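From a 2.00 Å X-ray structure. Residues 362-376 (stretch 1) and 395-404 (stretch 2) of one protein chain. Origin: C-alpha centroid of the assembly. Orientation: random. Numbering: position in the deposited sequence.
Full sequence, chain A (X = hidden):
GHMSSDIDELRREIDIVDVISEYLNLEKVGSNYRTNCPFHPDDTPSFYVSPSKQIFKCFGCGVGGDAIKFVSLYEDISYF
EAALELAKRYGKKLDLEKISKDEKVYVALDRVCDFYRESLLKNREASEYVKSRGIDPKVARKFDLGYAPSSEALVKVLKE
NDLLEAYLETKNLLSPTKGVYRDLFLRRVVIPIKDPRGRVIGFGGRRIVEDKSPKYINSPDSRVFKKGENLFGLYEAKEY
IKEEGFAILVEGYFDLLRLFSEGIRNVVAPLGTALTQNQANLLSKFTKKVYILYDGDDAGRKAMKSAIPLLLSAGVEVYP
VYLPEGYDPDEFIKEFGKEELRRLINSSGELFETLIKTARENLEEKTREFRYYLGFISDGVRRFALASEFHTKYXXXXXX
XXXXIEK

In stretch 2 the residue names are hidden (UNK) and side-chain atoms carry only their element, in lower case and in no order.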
ATOM      1  N   ASN A 362      33.785  10.091 -16.165  1.00 43.20           N
ATOM      2  CA  ASN A 362      34.380  10.958 -15.149  1.00 43.08           C
ATOM      3  C   ASN A 362      34.998  10.074 -14.070  1.00 42.78           C
ATOM      4  O   ASN A 362      34.427   9.904 -12.983  1.00 42.66           O
ATOM      5  CB  ASN A 362      33.299  11.861 -14.535  1.00 43.21           C
ATOM      6  CG  ASN A 362      33.871  13.003 -13.699  1.00 44.19           C
ATOM      7  OD1 ASN A 362      34.890  12.858 -13.011  1.00 45.91           O
ATOM      8  ND2 ASN A 362      33.188  14.146 -13.734  1.00 45.19           N
ATOM      9  N   LEU A 363      36.154   9.495 -14.369  1.00 42.19           N
ATOM     10  CA  LEU A 363      36.726   8.498 -13.470  1.00 41.88           C
ATOM     11  C   LEU A 363      36.752   8.982 -12.018  1.00 41.77           C
ATOM     12  O   LEU A 363      36.436   8.222 -11.097  1.00 41.33           O
ATOM     13  CB  LEU A 363      38.119   8.043 -13.929  1.00 41.90           C
ATOM     14  CG  LEU A 363      38.605   6.715 -13.319  1.00 41.91           C
ATOM     15  CD1 LEU A 363      37.625   5.588 -13.604  1.00 40.59           C
ATOM     16  CD2 LEU A 363      40.020   6.341 -13.787  1.00 43.29           C
ATOM     17  N   GLU A 364      37.107  10.251 -11.830  1.00 41.66           N
ATOM     18  CA  GLU A 364      37.183  10.859 -10.502  1.00 41.93           C
ATOM     19  C   GLU A 364      35.861  10.786  -9.750  1.00 41.16           C
ATOM     20  O   GLU A 364      35.806  10.289  -8.633  1.00 40.99           O
ATOM     21  CB  GLU A 364      37.617  12.319 -10.603  1.00 42.56           C
ATOM     22  CG  GLU A 364      39.114  12.510 -10.769  1.00 45.09           C
ATOM     23  CD  GLU A 364      39.904  12.065  -9.550  1.00 48.54           C
ATOM     24  OE1 GLU A 364      39.276  11.628  -8.542  1.00 49.08           O
ATOM     25  OE2 GLU A 364      41.156  12.157  -9.600  1.00 48.19           O
ATOM     26  N   GLU A 365      34.798  11.292 -10.368  1.00 40.56           N
ATOM     27  CA  GLU A 365      33.504  11.366  -9.704  1.00 40.07           C
ATOM     28  C   GLU A 365      32.881   9.982  -9.598  1.00 37.81           C
ATOM     29  O   GLU A 365      32.237   9.669  -8.611  1.00 38.04           O
ATOM     30  CB  GLU A 365      32.572  12.333 -10.442  1.00 40.72           C
ATOM     31  CG  GLU A 365      31.331  12.761  -9.663  1.00 45.61           C
ATOM     32  CD  GLU A 365      31.642  13.464  -8.344  1.00 51.20           C
ATOM     33  OE1 GLU A 365      32.678  14.177  -8.262  1.00 52.73           O
ATOM     34  OE2 GLU A 365      30.836  13.308  -7.388  1.00 52.99           O
ATOM     35  N   LYS A 366      33.109   9.155 -10.611  1.00 35.61           N
ATOM     36  CA  LYS A 366      32.480   7.842 -10.693  1.00 33.58           C
ATOM     37  C   LYS A 366      33.135   6.846  -9.735  1.00 31.58           C
ATOM     38  O   LYS A 366      32.482   5.920  -9.241  1.00 30.16           O
ATOM     39  CB  LYS A 366      32.509   7.306 -12.130  1.00 33.61           C
ATOM     40  CG  LYS A 366      31.572   8.035 -13.117  1.00 34.98           C
ATOM     41  CD  LYS A 366      30.135   7.534 -13.017  1.00 35.18           C
ATOM     42  CE  LYS A 366      29.417   7.610 -14.339  1.00 37.99           C
ATOM     43  NZ  LYS A 366      27.988   7.221 -14.206  1.00 38.03           N
ATOM     44  N   THR A 367      34.429   7.030  -9.484  1.00 29.91           N
ATOM     45  CA  THR A 367      35.135   6.216  -8.502  1.00 27.75           C
ATOM     46  C   THR A 367      34.581   6.539  -7.122  1.00 27.62           C
ATOM     47  O   THR A 367      34.379   5.642  -6.306  1.00 26.55           O
ATOM     48  CB  THR A 367      36.641   6.494  -8.540  1.00 28.73           C
ATOM     49  OG1 THR A 367      37.201   5.947  -9.739  1.00 27.54           O
ATOM     50  CG2 THR A 367      37.365   5.727  -7.409  1.00 26.59           C
ATOM     51  N   ARG A 368      34.331   7.828  -6.877  1.00 26.97           N
ATOM     52  CA  ARG A 368      33.783   8.285  -5.602  1.00 27.33           C
ATOM     53  C   ARG A 368      32.474   7.571  -5.296  1.00 25.97           C
ATOM     54  O   ARG A 368      32.276   7.062  -4.187  1.00 24.34           O
ATOM     55  CB  ARG A 368      33.526   9.790  -5.653  1.00 28.18           C
ATOM     56  CG  ARG A 368      34.118  10.535  -4.490  1.00 33.32           C
ATOM     57  CD  ARG A 368      33.117  11.445  -3.775  1.00 38.95           C
ATOM     58  NE  ARG A 368      33.214  12.809  -4.280  1.00 39.65           N
ATOM     59  CZ  ARG A 368      32.610  13.860  -3.751  1.00 39.94           C
ATOM     60  NH1 ARG A 368      31.823  13.744  -2.684  1.00 39.52           N
ATOM     61  NH2 ARG A 368      32.799  15.037  -4.307  1.00 40.04           N
ATOM     62  N   GLU A 369      31.592   7.536  -6.301  1.00 25.21           N
ATOM     63  CA  GLU A 369      30.264   6.946  -6.157  1.00 25.52           C
ATOM     64  C   GLU A 369      30.392   5.457  -5.937  1.00 23.32           C
ATOM     65  O   GLU A 369      29.836   4.919  -4.998  1.00 21.58           O
ATOM     66  CB  GLU A 369      29.423   7.196  -7.412  1.00 26.04           C
ATOM     67  CG  GLU A 369      28.622   8.488  -7.394  1.00 32.00           C
ATOM     68  CD  GLU A 369      27.373   8.407  -8.273  1.00 38.05           C
ATOM     69  OE1 GLU A 369      27.514   8.081  -9.484  1.00 40.46           O
ATOM     70  OE2 GLU A 369      26.259   8.672  -7.754  1.00 38.01           O
ATOM     71  N   PHE A 370      31.153   4.813  -6.810  1.00 22.42           N
ATOM     72  CA  PHE A 370      31.392   3.373  -6.728  1.00 22.33           C
ATOM     73  C   PHE A 370      31.899   2.941  -5.350  1.00 22.34           C
ATOM     74  O   PHE A 370      31.338   2.019  -4.733  1.00 22.55           O
ATOM     75  CB  PHE A 370      32.383   2.947  -7.798  1.00 20.82           C
ATOM     76  CG  PHE A 370      32.567   1.454  -7.903  1.00 22.79           C
ATOM     77  CD1 PHE A 370      31.713   0.690  -8.684  1.00 22.64           C
ATOM     78  CD2 PHE A 370      33.622   0.820  -7.257  1.00 24.44           C
ATOM     79  CE1 PHE A 370      31.900  -0.697  -8.794  1.00 23.22           C
ATOM     80  CE2 PHE A 370      33.802  -0.557  -7.363  1.00 23.01           C
ATOM     81  CZ  PHE A 370      32.937  -1.307  -8.119  1.00 22.72           C
ATOM     82  N   ARG A 371      32.942   3.604  -4.866  1.00 21.65           N
ATOM     83  CA  ARG A 371      33.512   3.235  -3.579  1.00 22.08           C
ATOM     84  C   ARG A 371      32.542   3.555  -2.447  1.00 21.20           C
ATOM     85  O   ARG A 371      32.457   2.814  -1.496  1.00 20.94           O
ATOM     86  CB  ARG A 371      34.891   3.871  -3.373  1.00 22.87           C
ATOM     87  CG  ARG A 371      34.933   5.027  -2.407  1.00 26.87           C
ATOM     88  CD  ARG A 371      36.228   5.882  -2.481  1.00 33.63           C
ATOM     89  NE  ARG A 371      37.222   5.447  -1.503  1.00 39.65           N
ATOM     90  CZ  ARG A 371      38.216   6.200  -1.045  1.00 41.81           C
ATOM     91  NH1 ARG A 371      38.381   7.449  -1.479  1.00 43.58           N
ATOM     92  NH2 ARG A 371      39.063   5.694  -0.158  1.00 45.06           N
ATOM     93  N   TYR A 372      31.792   4.645  -2.573  1.00 21.00           N
ATOM     94  CA  TYR A 372      30.724   4.945  -1.613  1.00 19.89           C
ATOM     95  C   TYR A 372      29.629   3.851  -1.587  1.00 19.40           C
ATOM     96  O   TYR A 372      29.293   3.342  -0.534  1.00 19.91           O
ATOM     97  CB  TYR A 372      30.140   6.318  -1.908  1.00 19.03           C
ATOM     98  CG  TYR A 372      28.885   6.670  -1.150  1.00 20.76           C
ATOM     99  CD1 TYR A 372      28.945   7.151   0.161  1.00 21.99           C
ATOM    100  CD2 TYR A 372      27.645   6.573  -1.757  1.00 20.23           C
ATOM    101  CE1 TYR A 372      27.793   7.492   0.854  1.00 23.39           C
ATOM    102  CE2 TYR A 372      26.490   6.925  -1.081  1.00 23.64           C
ATOM    103  CZ  TYR A 372      26.565   7.368   0.225  1.00 22.70           C
ATOM    104  OH  TYR A 372      25.415   7.704   0.887  1.00 23.10           O
ATOM    105  N   TYR A 373      29.063   3.498  -2.735  1.00 19.01           N
ATOM    106  CA  TYR A 373      28.021   2.454  -2.736  1.00 20.00           C
ATOM    107  C   TYR A 373      28.547   1.113  -2.271  1.00 19.52           C
ATOM    108  O   TYR A 373      27.861   0.369  -1.571  1.00 18.26           O
ATOM    109  CB  TYR A 373      27.376   2.298  -4.110  1.00 19.54           C
ATOM    110  CG  TYR A 373      26.483   3.432  -4.452  1.00 20.91           C
ATOM    111  CD1 TYR A 373      25.554   3.895  -3.538  1.00 22.40           C
ATOM    112  CD2 TYR A 373      26.611   4.090  -5.678  1.00 22.31           C
ATOM    113  CE1 TYR A 373      24.746   4.983  -3.827  1.00 25.44           C
ATOM    114  CE2 TYR A 373      25.807   5.164  -5.994  1.00 25.11           C
ATOM    115  CZ  TYR A 373      24.866   5.605  -5.067  1.00 26.46           C
ATOM    116  OH  TYR A 373      24.058   6.676  -5.355  1.00 28.72           O
ATOM    117  N   LEU A 374      29.766   0.800  -2.691  1.00 20.22           N
ATOM    118  CA  LEU A 374      30.438  -0.427  -2.269  1.00 22.44           C
ATOM    119  C   LEU A 374      30.444  -0.639  -0.767  1.00 22.88           C
ATOM    120  O   LEU A 374      30.412  -1.795  -0.311  1.00 23.68           O
ATOM    121  CB  LEU A 374      31.872  -0.451  -2.786  1.00 22.84           C
ATOM    122  CG  LEU A 374      32.345  -1.807  -3.312  1.00 26.11           C
ATOM    123  CD1 LEU A 374      31.426  -2.316  -4.380  1.00 23.94           C
ATOM    124  CD2 LEU A 374      33.799  -1.761  -3.797  1.00 25.88           C
ATOM    125  N   GLY A 375      30.498   0.457  -0.003  1.00 22.59           N
ATOM    126  CA  GLY A 375      30.605   0.394   1.439  1.00 22.89           C
ATOM    127  C   GLY A 375      29.323  -0.048   2.135  1.00 23.79           C
ATOM    128  O   GLY A 375      29.287  -0.148   3.363  1.00 23.52           O
ATOM    129  N   PHE A 376      28.262  -0.299   1.361  1.00 23.61           N
ATOM    130  CA  PHE A 376      26.965  -0.720   1.937  1.00 24.21           C
ATOM    131  C   PHE A 376      26.640  -2.201   1.635  1.00 25.33           C
ATOM    132  O   PHE A 376      25.600  -2.739   2.061  1.00 25.38           O
ATOM    133  CB  PHE A 376      25.830   0.213   1.474  1.00 23.20           C
ATOM    134  CG  PHE A 376      26.014   1.656   1.878  1.00 22.94           C
ATOM    135  CD1 PHE A 376      25.757   2.076   3.186  1.00 22.64           C
ATOM    136  CD2 PHE A 376      26.425   2.606   0.947  1.00 22.23           C
ATOM    137  CE1 PHE A 376      25.933   3.419   3.567  1.00 23.91           C
ATOM    138  CE2 PHE A 376      26.562   3.963   1.312  1.00 21.96           C
ATOM    139  CZ  PHE A 376      26.332   4.362   2.625  1.00 21.39           C
ATOM    140  N   UNK A 395      42.213   0.695 -13.191  1.00 33.48           N
ATOM    141  CA  UNK A 395      43.523   0.726 -12.521  1.00 34.37           C
ATOM    142  C   UNK A 395      43.538   1.466 -11.180  1.00 34.70           C
ATOM    143  O   UNK A 395      44.607   1.775 -10.635  1.00 34.79           O
ATOM    144  n   UNK A 395      46.779   1.811 -17.527  1.00 45.62           N
ATOM    145  c   UNK A 395      44.591   1.288 -13.472  1.00 34.70           C
ATOM    146  c   UNK A 395      45.002   0.320 -14.579  1.00 36.70           C
ATOM    147  c   UNK A 395      46.251   0.805 -15.302  1.00 40.53           C
ATOM    148  c   UNK A 395      46.075   0.713 -16.805  1.00 42.43           C
ATOM    149  N   UNK A 396      42.352   1.723 -10.634  1.00 34.34           N
ATOM    150  CA  UNK A 396      42.247   2.367  -9.337  1.00 34.07           C
ATOM    151  C   UNK A 396      42.642   1.349  -8.260  1.00 34.17           C
ATOM    152  O   UNK A 396      42.128   0.230  -8.259  1.00 34.21           O
ATOM    153  c   UNK A 396      40.465   3.878 -10.237  1.00 32.83           C
ATOM    154  c   UNK A 396      40.749   3.676  -7.763  1.00 33.87           C
ATOM    155  c   UNK A 396      40.831   2.935  -9.106  1.00 33.78           C
ATOM    156  N   UNK A 397      43.595   1.714  -7.393  1.00 34.48           N
ATOM    157  CA  UNK A 397      44.140   0.771  -6.403  1.00 34.43           C
ATOM    158  C   UNK A 397      43.054   0.181  -5.499  1.00 34.58           C
ATOM    159  O   UNK A 397      42.134   0.887  -5.084  1.00 33.89           O
ATOM    160  c   UNK A 397      45.515   2.740  -6.540  1.00 34.91           C
ATOM    161  c   UNK A 397      45.120   1.634  -5.595  1.00 34.84           C
ATOM    162  c   UNK A 397      44.245   3.037  -7.309  1.00 34.38           C
ATOM    163  N   UNK A 398      43.161  -1.115  -5.235  1.00 34.64           N
ATOM    164  CA  UNK A 398      42.203  -1.829  -4.406  1.00 35.36           C
ATOM    165  C   UNK A 398      41.955  -1.145  -3.048  1.00 36.08           C
ATOM    166  O   UNK A 398      40.848  -1.201  -2.494  1.00 35.83           O
ATOM    167  s   UNK A 398      40.589  -4.287  -5.849  1.00 29.87           S
ATOM    168  c   UNK A 398      42.371  -4.186  -5.428  1.00 34.54           C
ATOM    169  c   UNK A 398      42.660  -3.285  -4.216  1.00 35.52           C
ATOM    170  c   UNK A 398      39.949  -5.071  -4.383  1.00 28.20           C
ATOM    171  N   UNK A 399      42.987  -0.486  -2.533  1.00 36.65           N
ATOM    172  CA  UNK A 399      42.918   0.164  -1.235  1.00 37.45           C
ATOM    173  C   UNK A 399      42.149   1.496  -1.273  1.00 37.00           C
ATOM    174  O   UNK A 399      41.620   1.936  -0.251  1.00 37.50           O
ATOM    175  c   UNK A 399      45.512   0.321  -1.581  1.00 41.01           C
ATOM    176  c   UNK A 399      44.324   0.317  -0.603  1.00 38.06           C
ATOM    177  c   UNK A 399      45.832  -1.050  -2.182  1.00 44.61           C
ATOM    178  o   UNK A 399      46.186  -1.985  -1.415  1.00 47.15           O
ATOM    179  o   UNK A 399      45.736  -1.196  -3.425  1.00 44.56           O
ATOM    180  N   UNK A 400      42.063   2.115  -2.452  1.00 36.20           N
ATOM    181  CA  UNK A 400      41.188   3.276  -2.658  1.00 35.48           C
ATOM    182  C   UNK A 400      39.716   2.830  -2.698  1.00 35.02           C
ATOM    183  O   UNK A 400      38.859   3.395  -2.012  1.00 34.57           O
ATOM    184  c   UNK A 400      41.548   4.024  -3.987  1.00 35.68           C
ATOM    185  c   UNK A 400      40.473   5.071  -4.341  1.00 35.02           C
ATOM    186  c   UNK A 400      42.968   4.626  -3.945  1.00 36.04           C
ATOM    187  c   UNK A 400      43.286   5.469  -2.697  1.00 37.37           C
ATOM    188  N   UNK A 401      39.447   1.803  -3.502  1.00 34.06           N
ATOM    189  CA  UNK A 401      38.115   1.250  -3.663  1.00 33.87           C
ATOM    190  C   UNK A 401      37.523   0.644  -2.384  1.00 34.31           C
ATOM    191  O   UNK A 401      36.315   0.715  -2.161  1.00 34.26           O
ATOM    192  c   UNK A 401      38.575   0.665  -6.171  1.00 32.28           C
ATOM    193  c   UNK A 401      38.102   0.208  -4.786  1.00 32.84           C
ATOM    194  c   UNK A 401      38.581  -0.526  -7.131  1.00 28.55           C
ATOM    195  c   UNK A 401      37.699   1.812  -6.699  1.00 29.80           C
ATOM    196  N   UNK A 402      38.367   0.040  -1.561  1.00 34.84           N
ATOM    197  CA  UNK A 402      37.899  -0.567  -0.315  1.00 35.95           C
ATOM    198  C   UNK A 402      37.920   0.416   0.865  1.00 37.29           C
ATOM    199  O   UNK A 402      37.629   0.036   2.006  1.00 37.53           O
ATOM    200  c   UNK A 402      38.688  -1.838  -0.005  1.00 35.25           C
ATOM    201  c   UNK A 402      38.467  -2.982  -0.993  1.00 34.96           C
ATOM    202  c   UNK A 402      39.013  -4.291  -0.444  1.00 34.28           C
ATOM    203  c   UNK A 402      36.975  -3.136  -1.349  1.00 35.45           C
ATOM    204  N   UNK A 403      38.230   1.681   0.566  1.00 38.57           N
ATOM    205  CA  UNK A 403      38.275   2.765   1.547  1.00 40.53           C
ATOM    206  C   UNK A 403      39.217   2.460   2.722  1.00 41.70           C
ATOM    207  O   UNK A 403      38.927   2.804   3.877  1.00 41.38           O
ATOM    208  c   UNK A 403      36.176   4.211   1.091  1.00 42.32           C
ATOM    209  c   UNK A 403      33.571   3.378   1.647  1.00 40.84           C
ATOM    210  s   UNK A 403      34.543   4.850   1.632  1.00 47.47           S
ATOM    211  c   UNK A 403      36.857   3.171   2.013  1.00 40.80           C
ATOM    212  N   UNK A 404      40.341   1.811   2.399  1.00 43.64           N
ATOM    213  CA  UNK A 404      41.416   1.513   3.350  1.00 46.25           C
ATOM    214  C   UNK A 404      42.278   2.750   3.579  1.00 48.21           C
ATOM    215  O   UNK A 404      42.983   3.199   2.671  1.00 48.10           O
ATOM    216  c   UNK A 404      41.556  -0.748   2.129  1.00 46.07           C
ATOM    217  n   UNK A 404      41.117  -3.897   3.469  1.00 42.93           N
ATOM    218  c   UNK A 404      41.351  -3.260   2.154  1.00 45.48           C
ATOM    219  c   UNK A 404      42.308  -2.070   2.216  1.00 46.46           C
ATOM    220  c   UNK A 404      42.301   0.369   2.839  1.00 45.95           C
TER
HETATM  221  O   HOH W   1      34.163   0.907  -0.643  1.00 27.04           O

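Position 395 carries four carbons in a row ending in a nitrogen. The end of the chain leads away from stretch 1 without contact, and phi is positive (67°). An unbranched amine of this length is lysine, Lys395.

At position 396 one carbon bears two others, a fork at CB. One tip lies 4.3 Å from Leu363 CD2 and 3.9 Å from Thr367 OG1. Three carbons so arranged make Val396, and the tip is its CG2.

Position 397 has three carbons closing a ring onto the backbone N, which defines Pro397. It stands at the N-cap of a short helix.

Position 398 shows two carbons, a sulfur and a terminal carbon, unbranched: Met398. It makes no contact with stretch 1.

Position 399 has three carbons, the third carrying two oxygens, a carboxylate at the length of glutamate. Glu399 points away from the contact.

Position 400 has four carbons forked at the first, with one arm two carbons long, hence Ile400. Its short arm, CG2, lies 4.4 Å from Thr367 CG2 and 4.2 Å from Arg371 CZ.

Position 401 also has four carbons, but forked at the second: Leu401. CA-to-CB points away, yet the end comes nearer, with CD2 4.0 Å from Thr367 CG2 and 4.2 Å from Phe370 CD2, oblique to that ring.

Position 402 repeats this pattern of four carbons forked at the second, so it is Leu402; its CD2 reaches Leu374 CD2 at 4.2 Å.

Position 403 has two carbons, sulfur and carbon in an unbranched row, which is Met403. Its CG lies 3.1 Å from Arg371 NE, and its CE is 4.2 Å from Gly375 CA. An ideal CB on Gly375 would be tight against Met403 CE, at only 3.0 Å.

Position 404, four carbons ending in nitrogen, is Lys404, directed away.

The contact sets one side of the 363-374 helix against the second stretch, burying 503 Å² in total. Arg371 is its centre: it has the largest covered area, and its CA lies 5.0 Å from Leu401 CA. Ile400 O sits over one face of its guanidinium, 2.7 Å from Arg371 NE. A water bridges the backbones, donating to Arg371 O at 2.7 Å and to Leu401 O at 2.6 Å. Around these polar groups, aliphatic packing runs from Leu363 and Val396 to Leu374 and Leu402. Thr367 can join it because its OG1 donates to Leu363 O at 2.8 Å, satisfying the hydroxyl within its own helix.

Stretch 2 395-404: KVPMEILLMK
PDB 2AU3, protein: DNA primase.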